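Local coordinates for thrombospondin related anonymous protein (Plasmodium falciparum, PDB 4F1J) that probably mediates parasite adhesion through its magnesium-binding von Willebrand factor A domain, the part of the longer membrane protein present here, at residues M14-S19 with A51-N56; K59-L64 with I77-L82; V118-D123 with I146-I151. All blocks are in the same frame, centred on the assembly; numbering follows the deposited sequence.

Contact 1 (M14-S19 with A51-N56); sequences MDCSGS and ANIFSN. With MG (magnesium ion), chain C; EDO (1,2-ethanediol), chain J.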
loop_
_atom_site.group_PDB
_atom_site.type_symbol
_atom_site.label_atom_id
_atom_site.label_comp_id
_atom_site.label_asym_id
_atom_site.label_seq_id
_atom_site.Cartn_x
_atom_site.Cartn_y
_atom_site.Cartn_z
ATOM N N MET A 14 -0.330 -3.978 3.075
ATOM C CA MET A 14 -1.642 -3.945 3.734
ATOM C C MET A 14 -1.508 -4.354 5.204
ATOM O O MET A 14 -1.219 -5.497 5.508
ATOM C CB MET A 14 -2.597 -4.870 2.987
ATOM C CG MET A 14 -3.978 -4.906 3.552
ATOM S SD MET A 14 -5.021 -5.958 2.527
ATOM C CE MET A 14 -6.658 -5.618 3.217
ATOM N N ASP A 15 -1.672 -3.376 6.087
ATOM C CA ASP A 15 -1.664 -3.559 7.533
ATOM C C ASP A 15 -2.751 -4.576 7.887
ATOM O O ASP A 15 -3.900 -4.422 7.457
ATOM C CB ASP A 15 -1.928 -2.188 8.131
ATOM C CG ASP A 15 -2.041 -2.153 9.658
ATOM O OD1 ASP A 15 -2.451 -3.134 10.310
ATOM O OD2 ASP A 15 -1.791 -1.039 10.155
ATOM N N CYS A 16 -2.390 -5.621 8.635
ATOM C CA CYS A 16 -3.377 -6.646 9.068
ATOM C C CYS A 16 -3.378 -6.811 10.601
ATOM O O CYS A 16 -3.737 -7.865 11.133
ATOM C CB CYS A 16 -3.132 -7.980 8.358
ATOM S SG CYS A 16 -1.538 -8.748 8.680
ATOM N N SER A 17 -3.048 -5.717 11.271
ATOM C CA SER A 17 -2.889 -5.673 12.734
ATOM C C SER A 17 -4.205 -5.975 13.462
ATOM O O SER A 17 -5.306 -5.734 12.938
ATOM C CB SER A 17 -2.374 -4.311 13.193
ATOM O OG SER A 17 -3.219 -3.237 12.831
ATOM N N GLY A 18 -4.072 -6.479 14.689
ATOM C CA GLY A 18 -5.259 -6.872 15.490
ATOM C C GLY A 18 -6.248 -5.750 15.776
ATOM O O GLY A 18 -7.464 -5.991 15.891
ATOM N N SER A 19 -5.757 -4.518 15.827
ATOM C CA SER A 19 -6.580 -3.330 16.070
ATOM C C SER A 19 -7.742 -3.171 15.103
ATOM O O SER A 19 -8.764 -2.542 15.423
ATOM C CB SER A 19 -5.713 -2.092 15.944
ATOM O OG SER A 19 -5.203 -2.029 14.629
ATOM N N ALA A 51 1.930 -7.437 -3.603
ATOM C CA ALA A 51 1.148 -7.224 -2.380
ATOM C C ALA A 51 1.728 -8.012 -1.245
ATOM O O ALA A 51 2.101 -9.175 -1.399
ATOM C CB ALA A 51 -0.352 -7.586 -2.581
ATOM N N ASN A 52 1.825 -7.359 -0.096
ATOM C CA ASN A 52 2.050 -8.070 1.157
ATOM C C ASN A 52 1.073 -7.624 2.212
ATOM O O ASN A 52 0.420 -6.589 2.061
ATOM C CB ASN A 52 3.516 -8.054 1.651
ATOM C CG ASN A 52 4.016 -6.711 2.188
ATOM O OD1 ASN A 52 3.287 -5.945 2.815
ATOM N ND2 ASN A 52 5.310 -6.445 1.970
ATOM N N ILE A 53 0.931 -8.459 3.239
ATOM C CA ILE A 53 0.254 -8.041 4.466
ATOM C C ILE A 53 1.325 -7.892 5.528
ATOM O O ILE A 53 2.374 -8.562 5.459
ATOM C CB ILE A 53 -0.829 -9.023 4.894
ATOM C CG1 ILE A 53 -0.270 -10.440 5.018
ATOM C CG2 ILE A 53 -1.991 -8.996 3.874
ATOM C CD1 ILE A 53 -1.277 -11.477 5.556
ATOM N N PHE A 54 1.080 -7.054 6.517
ATOM C CA PHE A 54 2.045 -6.903 7.595
ATOM C C PHE A 54 1.355 -6.599 8.919
ATOM O O PHE A 54 0.432 -5.790 9.013
ATOM C CB PHE A 54 3.116 -5.847 7.263
ATOM C CG PHE A 54 2.614 -4.437 7.287
ATOM C CD1 PHE A 54 2.063 -3.871 6.155
ATOM C CD2 PHE A 54 2.690 -3.658 8.433
ATOM C CE1 PHE A 54 1.588 -2.575 6.159
ATOM C CE2 PHE A 54 2.182 -2.357 8.434
ATOM C CZ PHE A 54 1.622 -1.837 7.304
ATOM N N SER A 55 1.800 -7.319 9.942
ATOM C CA SER A 55 1.425 -6.999 11.307
ATOM C C SER A 55 2.666 -7.319 12.150
ATOM O O SER A 55 3.509 -6.447 12.330
ATOM C CB SER A 55 0.130 -7.719 11.727
ATOM O OG SER A 55 0.233 -9.119 11.689
ATOM N N ASN A 56 2.818 -8.562 12.614
ATOM C CA ASN A 56 4.029 -8.954 13.340
ATOM C C ASN A 56 5.245 -8.906 12.414
ATOM O O ASN A 56 6.336 -8.525 12.815
ATOM C CB ASN A 56 3.872 -10.360 13.956
ATOM C CG ASN A 56 2.854 -10.398 15.100
ATOM O OD1 ASN A 56 2.467 -9.352 15.638
ATOM N ND2 ASN A 56 2.426 -11.612 15.482
HETATM MG MG MG C . -3.406 -1.302 13.858
HETATM C C1 EDO J . -5.762 -1.008 7.448
HETATM O O1 EDO J . -5.013 -1.585 8.523
HETATM C C2 EDO J . -6.379 -2.107 6.588
HETATM O O2 EDO J . -5.397 -2.906 5.944
HETATM O O HOH W 1 -1.671 -0.717 12.751
HETATM O O HOH W 2 -2.412 -1.878 15.470
HETATM O O HOH W 3 -3.765 0.396 14.913
#

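Contact 2 (K59-L64 with I77-L82); sequences KEIIRL and IIIKSL. With SO4 (sulfate ion), chain D.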
loop_
_atom_site.group_PDB
_atom_site.type_symbol
_atom_site.label_atom_id
_atom_site.label_comp_id
_atom_site.label_asym_id
_atom_site.label_seq_id
_atom_site.Cartn_x
_atom_site.Cartn_y
_atom_site.Cartn_z
ATOM N N LYS A 59 4.291 -10.572 5.020
ATOM C CA LYS A 59 4.117 -11.825 4.297
ATOM C C LYS A 59 3.637 -11.501 2.896
ATOM O O LYS A 59 2.595 -10.870 2.732
ATOM C CB LYS A 59 3.094 -12.716 5.005
ATOM C CG LYS A 59 2.818 -14.009 4.270
ATOM C CD LYS A 59 1.895 -14.928 5.022
ATOM C CE LYS A 59 1.545 -16.126 4.140
ATOM N NZ LYS A 59 0.668 -17.088 4.876
ATOM N N GLU A 60 4.412 -11.904 1.899
ATOM C CA GLU A 60 4.042 -11.702 0.496
ATOM C C GLU A 60 2.796 -12.504 0.160
ATOM O O GLU A 60 2.693 -13.703 0.517
ATOM C CB GLU A 60 5.184 -12.130 -0.414
ATOM C CG GLU A 60 4.909 -11.897 -1.903
ATOM C CD GLU A 60 6.037 -12.409 -2.779
ATOM O OE1 GLU A 60 7.120 -11.796 -2.759
ATOM O OE2 GLU A 60 5.842 -13.453 -3.439
ATOM N N ILE A 61 1.864 -11.853 -0.542
ATOM C CA ILE A 61 0.663 -12.539 -1.021
ATOM C C ILE A 61 0.511 -12.505 -2.557
ATOM O O ILE A 61 -0.130 -13.387 -3.140
ATOM C CB ILE A 61 -0.617 -12.055 -0.308
ATOM C CG1 ILE A 61 -0.919 -10.612 -0.578
ATOM C CG2 ILE A 61 -0.498 -12.221 1.234
ATOM C CD1 ILE A 61 -2.305 -10.186 -0.125
ATOM N N ILE A 62 1.083 -11.502 -3.202
ATOM C CA ILE A 62 1.136 -11.463 -4.673
ATOM C C ILE A 62 2.557 -11.150 -5.083
ATOM O O ILE A 62 3.067 -10.093 -4.788
ATOM C CB ILE A 62 0.187 -10.399 -5.276
ATOM C CG1 ILE A 62 -1.290 -10.713 -4.952
ATOM C CG2 ILE A 62 0.388 -10.299 -6.802
ATOM C CD1 ILE A 62 -2.315 -9.692 -5.532
ATOM N N ARG A 63 3.189 -12.081 -5.792
ATOM C CA ARG A 63 4.570 -11.928 -6.242
ATOM C C ARG A 63 4.656 -10.935 -7.395
ATOM O O ARG A 63 3.877 -11.000 -8.351
ATOM C CB ARG A 63 5.106 -13.296 -6.675
ATOM C CG ARG A 63 6.475 -13.234 -7.321
ATOM C CD ARG A 63 7.031 -14.624 -7.586
ATOM N NE ARG A 63 6.363 -15.256 -8.726
ATOM C CZ ARG A 63 6.662 -15.060 -10.005
ATOM N NH1 ARG A 63 7.650 -14.268 -10.376
ATOM N NH2 ARG A 63 5.976 -15.695 -10.943
ATOM N N LEU A 64 5.626 -10.014 -7.340
ATOM C CA LEU A 64 5.794 -9.046 -8.435
ATOM C C LEU A 64 6.103 -9.798 -9.756
ATOM O O LEU A 64 6.938 -10.691 -9.787
ATOM C CB LEU A 64 6.916 -8.040 -8.109
ATOM C CG LEU A 64 7.069 -6.816 -9.024
ATOM C CD1 LEU A 64 5.845 -5.885 -9.037
ATOM C CD2 LEU A 64 8.346 -5.987 -8.690
ATOM N N ILE A 77 -8.928 -12.547 -6.754
ATOM C CA ILE A 77 -9.057 -13.879 -6.109
ATOM C C ILE A 77 -8.163 -14.000 -4.879
ATOM O O ILE A 77 -8.575 -14.503 -3.809
ATOM C CB ILE A 77 -8.627 -15.034 -7.063
ATOM C CG1 ILE A 77 -9.723 -15.348 -8.071
ATOM C CG2 ILE A 77 -8.253 -16.305 -6.277
ATOM C CD1 ILE A 77 -9.264 -16.304 -9.157
ATOM N N ILE A 78 -6.910 -13.559 -5.023
ATOM C CA ILE A 78 -5.963 -13.674 -3.938
ATOM C C ILE A 78 -6.346 -12.738 -2.802
ATOM O O ILE A 78 -6.287 -13.123 -1.624
ATOM C CB ILE A 78 -4.512 -13.448 -4.403
ATOM C CG1 ILE A 78 -4.085 -14.563 -5.349
ATOM C CG2 ILE A 78 -3.552 -13.333 -3.192
ATOM C CD1 ILE A 78 -2.853 -14.223 -6.171
ATOM N N ILE A 79 -6.757 -11.518 -3.126
ATOM C CA ILE A 79 -7.147 -10.592 -2.089
ATOM C C ILE A 79 -8.365 -11.134 -1.352
ATOM O O ILE A 79 -8.403 -11.116 -0.126
ATOM C CB ILE A 79 -7.409 -9.178 -2.633
ATOM C CG1 ILE A 79 -6.104 -8.559 -3.166
ATOM C CG2 ILE A 79 -8.036 -8.310 -1.534
ATOM C CD1 ILE A 79 -4.921 -8.591 -2.173
ATOM N N LYS A 80 -9.330 -11.671 -2.099
ATOM C CA LYS A 80 -10.539 -12.243 -1.486
ATOM C C LYS A 80 -10.202 -13.420 -0.570
ATOM O O LYS A 80 -10.857 -13.633 0.466
ATOM C CB LYS A 80 -11.552 -12.664 -2.550
ATOM C CG LYS A 80 -12.938 -12.931 -1.956
ATOM C CD LYS A 80 -13.799 -13.879 -2.796
ATOM C CE LYS A 80 -14.941 -14.504 -1.943
ATOM N NZ LYS A 80 -15.849 -13.473 -1.298
ATOM N N SER A 81 -9.151 -14.153 -0.915
ATOM C CA SER A 81 -8.687 -15.273 -0.103
ATOM C C SER A 81 -8.211 -14.853 1.286
ATOM O O SER A 81 -8.023 -15.714 2.151
ATOM C CB SER A 81 -7.579 -16.068 -0.814
ATOM O OG SER A 81 -6.293 -15.506 -0.642
ATOM N N LEU A 82 -8.011 -13.548 1.512
ATOM C CA LEU A 82 -7.583 -13.067 2.833
ATOM C C LEU A 82 -8.695 -13.196 3.868
ATOM O O LEU A 82 -8.449 -13.057 5.055
ATOM C CB LEU A 82 -7.123 -11.595 2.754
ATOM C CG LEU A 82 -5.840 -11.357 1.956
ATOM C CD1 LEU A 82 -5.612 -9.841 1.793
ATOM C CD2 LEU A 82 -4.644 -12.013 2.596
HETATM S S SO4 D . 2.722 -17.567 -10.968
HETATM O O1 SO4 D . 2.225 -18.887 -11.371
HETATM O O2 SO4 D . 4.093 -17.737 -10.492
HETATM O O3 SO4 D . 2.625 -16.640 -12.096
HETATM O O4 SO4 D . 1.908 -17.131 -9.827
#

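Contact 3 (V118-D123 with I146-I151); sequences VVILTD and IAVFGI. With MG (magnesium ion), chain C.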
loop_
_atom_site.group_PDB
_atom_site.type_symbol
_atom_site.label_atom_id
_atom_site.label_comp_id
_atom_site.label_asym_id
_atom_site.label_seq_id
_atom_site.Cartn_x
_atom_site.Cartn_y
_atom_site.Cartn_z
ATOM N N VAL A 118 4.993 2.685 -3.666
ATOM C CA VAL A 118 4.513 1.933 -2.522
ATOM C C VAL A 118 3.187 2.559 -2.090
ATOM O O VAL A 118 3.076 3.782 -1.959
ATOM C CB VAL A 118 5.538 1.977 -1.338
ATOM C CG1 VAL A 118 4.910 1.455 -0.019
ATOM C CG2 VAL A 118 6.772 1.173 -1.629
ATOM N N VAL A 119 2.166 1.729 -1.887
ATOM C CA VAL A 119 0.907 2.207 -1.322
ATOM C C VAL A 119 0.609 1.421 -0.066
ATOM O O VAL A 119 0.494 0.177 -0.109
ATOM C CB VAL A 119 -0.251 2.071 -2.286
ATOM C CG1 VAL A 119 -1.524 2.555 -1.612
ATOM C CG2 VAL A 119 0.029 2.901 -3.549
ATOM N N ILE A 120 0.565 2.150 1.053
ATOM C CA ILE A 120 0.344 1.576 2.380
ATOM C C ILE A 120 -1.127 1.807 2.783
ATOM O O ILE A 120 -1.607 2.934 2.745
ATOM C CB ILE A 120 1.274 2.230 3.427
ATOM C CG1 ILE A 120 2.737 1.849 3.200
ATOM C CG2 ILE A 120 0.830 1.822 4.825
ATOM C CD1 ILE A 120 3.766 2.932 3.665
ATOM N N LEU A 121 -1.825 0.744 3.180
ATOM C CA LEU A 121 -3.129 0.841 3.838
ATOM C C LEU A 121 -2.901 0.540 5.326
ATOM O O LEU A 121 -2.393 -0.520 5.668
ATOM C CB LEU A 121 -4.126 -0.148 3.236
ATOM C CG LEU A 121 -4.316 -0.174 1.715
ATOM C CD1 LEU A 121 -5.411 -1.203 1.360
ATOM C CD2 LEU A 121 -4.590 1.207 1.172
ATOM N N THR A 122 -3.186 1.500 6.211
ATOM C CA THR A 122 -2.857 1.279 7.632
ATOM C C THR A 122 -3.889 1.885 8.554
ATOM O O THR A 122 -4.478 2.893 8.239
ATOM C CB THR A 122 -1.441 1.821 7.964
ATOM O OG1 THR A 122 -1.007 1.361 9.270
ATOM C CG2 THR A 122 -1.379 3.348 7.857
ATOM N N ASP A 123 -4.061 1.275 9.723
ATOM C CA ASP A 123 -4.951 1.833 10.759
ATOM C C ASP A 123 -4.188 2.221 12.032
ATOM O O ASP A 123 -4.801 2.405 13.090
ATOM C CB ASP A 123 -6.048 0.829 11.097
ATOM C CG ASP A 123 -5.645 -0.182 12.152
ATOM O OD1 ASP A 123 -4.440 -0.583 12.232
ATOM O OD2 ASP A 123 -6.568 -0.627 12.863
ATOM N N ILE A 146 6.109 7.005 -2.115
ATOM C CA ILE A 146 5.331 6.319 -1.080
ATOM C C ILE A 146 4.030 7.063 -0.851
ATOM O O ILE A 146 4.031 8.277 -0.688
ATOM C CB ILE A 146 6.121 6.228 0.248
ATOM C CG1 ILE A 146 7.489 5.514 0.028
ATOM C CG2 ILE A 146 5.250 5.521 1.338
ATOM C CD1 ILE A 146 8.413 5.500 1.285
ATOM N N ALA A 147 2.915 6.330 -0.871
ATOM C CA ALA A 147 1.590 6.876 -0.578
ATOM C C ALA A 147 1.004 6.140 0.611
ATOM O O ALA A 147 1.282 4.967 0.794
ATOM C CB ALA A 147 0.667 6.755 -1.803
ATOM N N VAL A 148 0.186 6.829 1.400
ATOM C CA VAL A 148 -0.446 6.234 2.566
ATOM C C VAL A 148 -1.939 6.560 2.622
ATOM O O VAL A 148 -2.361 7.716 2.504
ATOM C CB VAL A 148 0.199 6.701 3.893
ATOM C CG1 VAL A 148 -0.584 6.154 5.095
ATOM C CG2 VAL A 148 1.684 6.261 3.988
ATOM N N PHE A 149 -2.727 5.525 2.859
ATOM C CA PHE A 149 -4.175 5.649 3.071
ATOM C C PHE A 149 -4.421 5.222 4.516
ATOM O O PHE A 149 -4.319 4.038 4.848
ATOM C CB PHE A 149 -4.915 4.743 2.083
ATOM C CG PHE A 149 -6.428 4.888 2.096
ATOM C CD1 PHE A 149 -7.199 4.131 2.971
ATOM C CD2 PHE A 149 -7.072 5.744 1.206
ATOM C CE1 PHE A 149 -8.583 4.220 2.973
ATOM C CE2 PHE A 149 -8.468 5.849 1.213
ATOM C CZ PHE A 149 -9.215 5.087 2.078
ATOM N N GLY A 150 -4.738 6.194 5.367
ATOM C CA GLY A 150 -4.945 5.958 6.793
ATOM C C GLY A 150 -6.398 5.723 7.118
ATOM O O GLY A 150 -7.282 6.346 6.535
ATOM N N ILE A 151 -6.645 4.840 8.074
ATOM C CA ILE A 151 -8.004 4.413 8.393
ATOM C C ILE A 151 -8.261 4.486 9.889
ATOM O O ILE A 151 -7.516 3.934 10.675
ATOM C CB ILE A 151 -8.270 2.970 7.971
ATOM C CG1 ILE A 151 -7.847 2.750 6.524
ATOM C CG2 ILE A 151 -9.749 2.646 8.153
ATOM C CD1 ILE A 151 -7.815 1.317 6.100
HETATM MG MG MG C . -3.406 -1.302 13.858
HETATM O O HOH W 4 -7.299 3.187 13.319
HETATM O O HOH W 3 -3.765 0.396 14.913
HETATM O O HOH W 1 -1.671 -0.717 12.751
HETATM O O HOH W 2 -2.412 -1.878 15.470
#

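Contact 1 (M14-S19 with A51-N56)
Asp15 lays its CA over one face of the Phe54 ring, 3.8 Å from the ring centroid and 19° off the normal, a CH-pi contact between parallel strands. Packing is tight here. Phe54 CZ closes on Asp15 CB at 3.7 Å, and a flat ring suits this place because the CA-H of Asp15 can lie over its face; Phe54 CG stands between the backbone N and carbonyl carbon (chi1 72°), the ring leaning toward segment 14-19. Met14 O accepts from Phe54 N, and Phe54 O from Cys16 N. Cys16 SG lies 3.9 Å from Ile53 CB and 3.5 Å from Ser55 OG, itself hydrogen-bonded to Tyr89 O. The strands belong to a beta-alpha-beta unit around helix 22-38, and the turn that starts at Asp15 carries the DxSxS sequence of a MIDAS, the metal site of A domains. Asp15 OD1 makes an Asx turn with Ser17 N (2.8 Å) and also accepts from Ser17 OG, a double grip fixing the serine rotation. Beyond this the contact gives out toward solvent: Ser19 is exposed and touches nothing of segment 51-56. Small hydroxyls suit this end, where Ser17 OG (2.2 Å) and Ser19 OG (2.1 Å) bind the magnesium ion alongside three waters and Asp123.

Contact 2 (K59-L64 with I77-L82)
Ile61 and Ile62, neighbours in sequence, both turn their side chains toward segment 77-82, where a regular strand would send them to opposite faces. A classic beta bulge is responsible, since both residues face Ala51 of the adjacent strand 47-54. Ile61 CG1 sits between its backbone N and carbonyl carbon (chi1 64°), and the chain beyond it ends in a methyl with two partners. CD1 of Ile61 meets CD1 of Ile79 at 3.7 Å, the two side chains crossing at about a right angle, and it reaches CD1 of Leu82 tip to tip at 3.8 Å. In this A domain the contact packs helix 72-80 and the residues just after it against strand 58-62, an outermost strand of the sheet, while Ile79 and Leu82 also pack on helix 22-38. Ile62 and Ile78 cross obliquely, with CG1 of Ile62 3.9 Å from CG2 of Ile78. That same CG2 lies 3.4 Å from Ile61 O. Branched aliphatic chains suit the seam because their methyls fill it without needing polar partners. Ser81 OG donates to Ile78 O at 2.6 Å. Apart from the contact, Arg63 NH2 donates to a sulfate, probably from the crystallisation liquor, that is also hydrogen-bonded to Asp67 N.

Contact 3 (V118-D123 with I146-I151)
Ile120 packs on the face of the sheet that it shares with Ile146 and Val148. Its CB starts 3.8 Å from Ala147 O and 4.1 Å from Val148 CG2. CG1, anti to the carbonyl carbon (chi1 -69°), stays in looser touch with the same Ala147 O. CD1 at the tip then touches two methyls, Ile146 CG2 at 3.8 Å and Val148 CG2 at 3.9 Å, and so bridges residues two apart on the neighbouring strand. A beta-branched chain with a long arm fits this place: the arm lets CD1 reach both methyls, while CB stays by the neighbouring backbone. Helix 157-163 covers this face through Leu163.

On the other face Leu121 CD2 rests against Phe149 CB at 3.7 Å, and Val119 CG2 approaches Ala147 CB. The Phe149 ring leads away from segment 118-123 to meet Phe191 of helix 184-200 edge-to-face, and the small Ala147 lies under that same helix.

Between the faces runs regular parallel pairing. The amides of Ala147, Ile120, Phe149, Thr122 and Ile151 donate across in alternation, the last bond the most bent (134° at the hydrogen). The two strands are the ends of a beta-alpha-beta unit through helix 129-141, the repeating element of the Rossmann-like A-domain fold.

Past Thr122 the chemistry changes. Water 4 donates to both Asp123 O and Ile151 O, the latter at 2.8 Å, and bridges the two carbonyls. Asp123 OD1 binds the magnesium ion at 2.1 Å. With serine hydroxyls and waters as its other ligands, this carboxylate would only partly offset the charge of the metal, consistent with an ion that could attract an acidic group from a binding partner, as in related A domains.

In the fold
All three contacts draw on one mixed sheet. Contact 1 and contact 3, with centres about 11 Å apart, lie on neighbouring strands 8-15 and 115-122 and converge on the magnesium ion: segment 14-19 brings two serines, segment 118-123 the aspartate, and both share the three metal-bound waters. A second-shell hydrogen bond joins Asp15 OD2 to Thr122 OG1 at 2.7 Å, and two ligands, Ser19 OG and Asp123 OD2, make a probable one at 2.6 Å. Segment 59-64 of contact 2 lies on the antiparallel outermost strand, beside strand 47-54, with Lys59 N 2.8 Å from Ile53 O. Contact 2 is centred about 12 Å from contact 1 and about 17 Å from contact 3, which it does not touch.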